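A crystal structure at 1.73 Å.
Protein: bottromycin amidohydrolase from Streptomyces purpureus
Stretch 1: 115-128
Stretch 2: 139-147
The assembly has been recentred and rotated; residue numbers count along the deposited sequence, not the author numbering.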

# COMPACT_ATOMS: atom_id res chain seq x y z
N ARG A 115 4.36 -1.95 2.28
CA ARG A 115 4.37 -2.50 3.64
C ARG A 115 3.44 -3.70 3.68
O ARG A 115 2.23 -3.61 3.41
CB ARG A 115 3.97 -1.46 4.69
CG ARG A 115 4.89 -0.27 4.73
CD ARG A 115 4.69 0.57 6.02
NE ARG A 115 3.26 0.93 6.24
CZ ARG A 115 2.76 1.46 7.35
NH1 ARG A 115 1.47 1.74 7.46
NH2 ARG A 115 3.53 1.77 8.41
N GLN A 116 4.01 -4.83 4.03
CA GLN A 116 3.29 -6.08 4.24
C GLN A 116 2.95 -6.17 5.71
O GLN A 116 3.80 -6.51 6.53
CB GLN A 116 4.13 -7.27 3.82
CG GLN A 116 3.46 -8.61 4.11
CD GLN A 116 2.24 -8.85 3.24
OE1 GLN A 116 2.13 -8.33 2.14
NE2 GLN A 116 1.31 -9.63 3.75
N LEU A 117 1.70 -5.86 6.04
CA LEU A 117 1.31 -5.72 7.44
C LEU A 117 0.80 -7.02 8.04
O LEU A 117 0.23 -7.01 9.14
CB LEU A 117 0.28 -4.57 7.56
CG LEU A 117 0.94 -3.41 8.30
CD1 LEU A 117 2.20 -2.91 7.66
CD2 LEU A 117 -0.04 -2.28 8.44
N TRP A 118 1.05 -8.14 7.39
CA TRP A 118 0.93 -9.46 7.98
C TRP A 118 2.07 -10.26 7.37
O TRP A 118 1.87 -11.07 6.50
CB TRP A 118 -0.42 -10.10 7.68
CG TRP A 118 -0.84 -11.05 8.69
CD1 TRP A 118 -0.19 -12.19 9.06
CD2 TRP A 118 -2.02 -10.97 9.48
NE1 TRP A 118 -0.90 -12.83 10.06
CE2 TRP A 118 -2.03 -12.10 10.33
CE3 TRP A 118 -3.07 -10.05 9.56
CZ2 TRP A 118 -3.06 -12.33 11.24
CZ3 TRP A 118 -4.09 -10.28 10.48
CH2 TRP A 118 -4.08 -11.41 11.30
N GLY A 119 3.29 -9.97 7.81
CA GLY A 119 4.47 -10.54 7.17
C GLY A 119 4.73 -11.98 7.57
O GLY A 119 4.46 -12.43 8.68
N GLU A 120 5.35 -12.69 6.64
CA GLU A 120 5.73 -14.10 6.77
C GLU A 120 7.14 -14.30 6.23
O GLU A 120 7.67 -13.43 5.53
CB GLU A 120 4.79 -15.01 5.97
CG GLU A 120 3.37 -15.02 6.49
CD GLU A 120 2.50 -16.09 5.83
OE1 GLU A 120 3.05 -17.10 5.35
OE2 GLU A 120 1.27 -15.90 5.79
N PRO A 121 7.77 -15.43 6.53
CA PRO A 121 9.06 -15.75 5.85
C PRO A 121 9.01 -15.65 4.33
O PRO A 121 10.00 -15.22 3.74
CB PRO A 121 9.32 -17.18 6.32
CG PRO A 121 8.69 -17.23 7.69
CD PRO A 121 7.42 -16.44 7.54
N ALA A 122 7.87 -15.95 3.69
CA ALA A 122 7.76 -15.80 2.23
C ALA A 122 8.02 -14.38 1.75
O ALA A 122 8.55 -14.19 0.65
CB ALA A 122 6.39 -16.24 1.74
N HIS A 123 7.64 -13.36 2.53
CA HIS A 123 7.97 -12.01 2.14
C HIS A 123 9.43 -11.66 2.33
O HIS A 123 9.96 -10.84 1.56
CB HIS A 123 7.10 -11.02 2.91
CG HIS A 123 5.66 -11.26 2.70
ND1 HIS A 123 4.89 -12.00 3.58
CD2 HIS A 123 4.83 -10.89 1.69
CE1 HIS A 123 3.66 -12.09 3.11
NE2 HIS A 123 3.61 -11.44 1.96
N LEU A 124 10.10 -12.21 3.34
CA LEU A 124 11.54 -12.06 3.44
C LEU A 124 12.23 -12.72 2.27
O LEU A 124 13.24 -12.21 1.76
CB LEU A 124 12.04 -12.67 4.74
CG LEU A 124 11.52 -11.93 6.02
CD1 LEU A 124 12.15 -12.58 7.22
CD2 LEU A 124 11.86 -10.44 6.02
N LEU A 125 11.75 -13.89 1.87
CA LEU A 125 12.32 -14.53 0.67
C LEU A 125 12.18 -13.61 -0.53
O LEU A 125 13.14 -13.41 -1.30
CB LEU A 125 11.64 -15.88 0.42
CG LEU A 125 12.12 -16.78 -0.71
CD1 LEU A 125 11.61 -16.24 -2.06
CD2 LEU A 125 13.64 -16.92 -0.74
N ALA A 126 11.00 -13.02 -0.70
CA ALA A 126 10.79 -12.10 -1.81
C ALA A 126 11.74 -10.92 -1.74
O ALA A 126 12.22 -10.46 -2.77
CB ALA A 126 9.33 -11.62 -1.80
N ALA A 127 12.04 -10.43 -0.52
CA ALA A 127 13.03 -9.37 -0.36
C ALA A 127 14.41 -9.86 -0.81
O ALA A 127 15.19 -9.09 -1.38
CB ALA A 127 13.12 -8.87 1.09
N GLY A 128 14.72 -11.14 -0.57
CA GLY A 128 16.02 -11.68 -1.01
C GLY A 128 16.08 -11.73 -2.53
O GLY A 128 17.12 -11.44 -3.14
N ARG A 139 9.76 -3.79 -3.65
CA ARG A 139 10.52 -4.10 -2.44
C ARG A 139 9.58 -4.15 -1.24
O ARG A 139 8.85 -3.18 -1.00
CB ARG A 139 11.58 -3.02 -2.24
CG ARG A 139 12.53 -3.21 -1.02
CD ARG A 139 13.50 -4.40 -1.25
NE ARG A 139 14.55 -4.42 -0.24
CZ ARG A 139 15.86 -4.33 -0.47
NH1 ARG A 139 16.35 -4.24 -1.71
NH2 ARG A 139 16.69 -4.33 0.56
N PRO A 140 9.58 -5.23 -0.44
CA PRO A 140 8.72 -5.28 0.75
C PRO A 140 9.35 -4.71 2.00
O PRO A 140 10.57 -4.72 2.21
CB PRO A 140 8.46 -6.79 0.92
CG PRO A 140 9.75 -7.44 0.39
CD PRO A 140 10.35 -6.48 -0.63
N TRP A 141 8.45 -4.25 2.89
CA TRP A 141 8.76 -3.91 4.27
C TRP A 141 7.84 -4.81 5.09
O TRP A 141 6.63 -4.80 4.90
CB TRP A 141 8.53 -2.42 4.55
CG TRP A 141 8.82 -1.88 5.89
CD1 TRP A 141 9.94 -1.19 6.25
CD2 TRP A 141 7.99 -1.92 7.05
NE1 TRP A 141 9.87 -0.79 7.54
CE2 TRP A 141 8.69 -1.23 8.07
CE3 TRP A 141 6.75 -2.48 7.35
CZ2 TRP A 141 8.18 -1.11 9.35
CZ3 TRP A 141 6.22 -2.32 8.62
CH2 TRP A 141 6.95 -1.66 9.61
N VAL A 142 8.42 -5.67 5.93
CA VAL A 142 7.73 -6.88 6.36
C VAL A 142 7.59 -6.88 7.89
O VAL A 142 8.60 -6.84 8.59
CB VAL A 142 8.50 -8.12 5.88
CG1 VAL A 142 7.75 -9.37 6.27
CG2 VAL A 142 8.77 -8.01 4.36
N THR A 143 6.35 -7.02 8.41
CA THR A 143 6.22 -7.22 9.85
C THR A 143 6.39 -8.70 10.21
O THR A 143 6.23 -9.59 9.36
CB THR A 143 4.85 -6.77 10.38
OG1 THR A 143 3.82 -7.55 9.78
CG2 THR A 143 4.61 -5.36 10.04
N ALA A 144 6.76 -8.95 11.46
CA ALA A 144 6.89 -10.31 11.96
C ALA A 144 5.49 -10.81 12.35
O ALA A 144 5.14 -10.93 13.53
CB ALA A 144 7.83 -10.36 13.16
N GLY A 145 4.70 -11.11 11.33
CA GLY A 145 3.36 -11.57 11.61
C GLY A 145 2.58 -10.42 12.26
O GLY A 145 2.86 -9.24 12.01
N VAL A 146 1.67 -10.77 13.13
CA VAL A 146 0.86 -9.79 13.86
C VAL A 146 0.77 -10.29 15.30
O VAL A 146 0.59 -11.49 15.55
CB VAL A 146 -0.55 -9.57 13.29
CG1 VAL A 146 -0.49 -9.02 11.86
CG2 VAL A 146 -1.37 -10.81 13.37
N VAL A 147 0.88 -9.37 16.26
CA VAL A 147 0.84 -9.67 17.68
C VAL A 147 -0.54 -9.26 18.19
O VAL A 147 -1.03 -8.18 17.83
CB VAL A 147 1.93 -8.90 18.43
CG1 VAL A 147 1.73 -8.94 19.83
CG2 VAL A 147 3.33 -9.55 17.99

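How does the start of strand 139-142 meet the helix? Arg139 points its CA-to-CB bond away and adds little, so the contact begins with Pro140, which points toward the other stretch. Its CG lies 3.7 Å from Ala127 CB and 3.6 Å from His123 O. That carbonyl accepts Ala127 N within the helix, and the compact, apolar proline ring packs against this turn. The small methyl of Ala127 meets it, and both residues are buried.

What joins the two strands at Trp141 and Val142? They run parallel, Arg115 pairing with Trp141 and Gln116 with Val142. Gln116 N donates to Trp141 O at 2.8 Å, and Thr143 N returns a bond to Gln116 O at 3.2 Å; both are nearly straight. Arg115 and Trp141 share one face of the sheet, where the aliphatic part of the arginine lies over the indole, with Arg115 CG 3.9 Å from Trp141 CE3. Its guanidinium is hydrogen-bonded elsewhere in the structure and offers the ring at most a weak attraction. Leu117 CD1 adds an apolar contact 4.2 Å from Trp141 CZ3. On the other face, Val142 packs against loop and helix together: its CG1 is 3.6 Å from Gly119 CA and 3.8 Å from His123 CB, and its CG2 is 3.7 Å from the same His123 CB. Leu124, whose CA-to-CB bond points away, still brings CD2 to 4.1 Å from Val142 CB.

Why does the chain come so close at Thr143? Gly119 makes it possible: its CA sits 3.0 Å from Thr143 O, and a CB there would clash with that oxygen and with Val142 CG1. The threonine hydroxyl ties both stretches together. Thr143 OG1 accepts a bond from Gly119 N at 3.2 Å and donates to Gly145 O at 3.0 Å, bracing its own turn as it holds the neighbouring loop.

What closes the contact beyond the turn? Ala144 points away, and Gly145 follows with a positive phi that favours glycine; Gly145 N makes a weak, bent bond to Gly119 O at 3.0 Å. Val146 then points back toward stretch 1. Its CG2 lies over one face of the Trp118 ring, 3.1 Å from Trp118 CZ2, a CH-pi contact that is tight, although the tryptophan is poorly ordered. Val146 CG1 also comes within 3.5 Å of Leu117 O. Val146 is buried, and stretch 1 covers 72 Å² of it; the surface buried between the two stretches, both sides summed, is 714 Å².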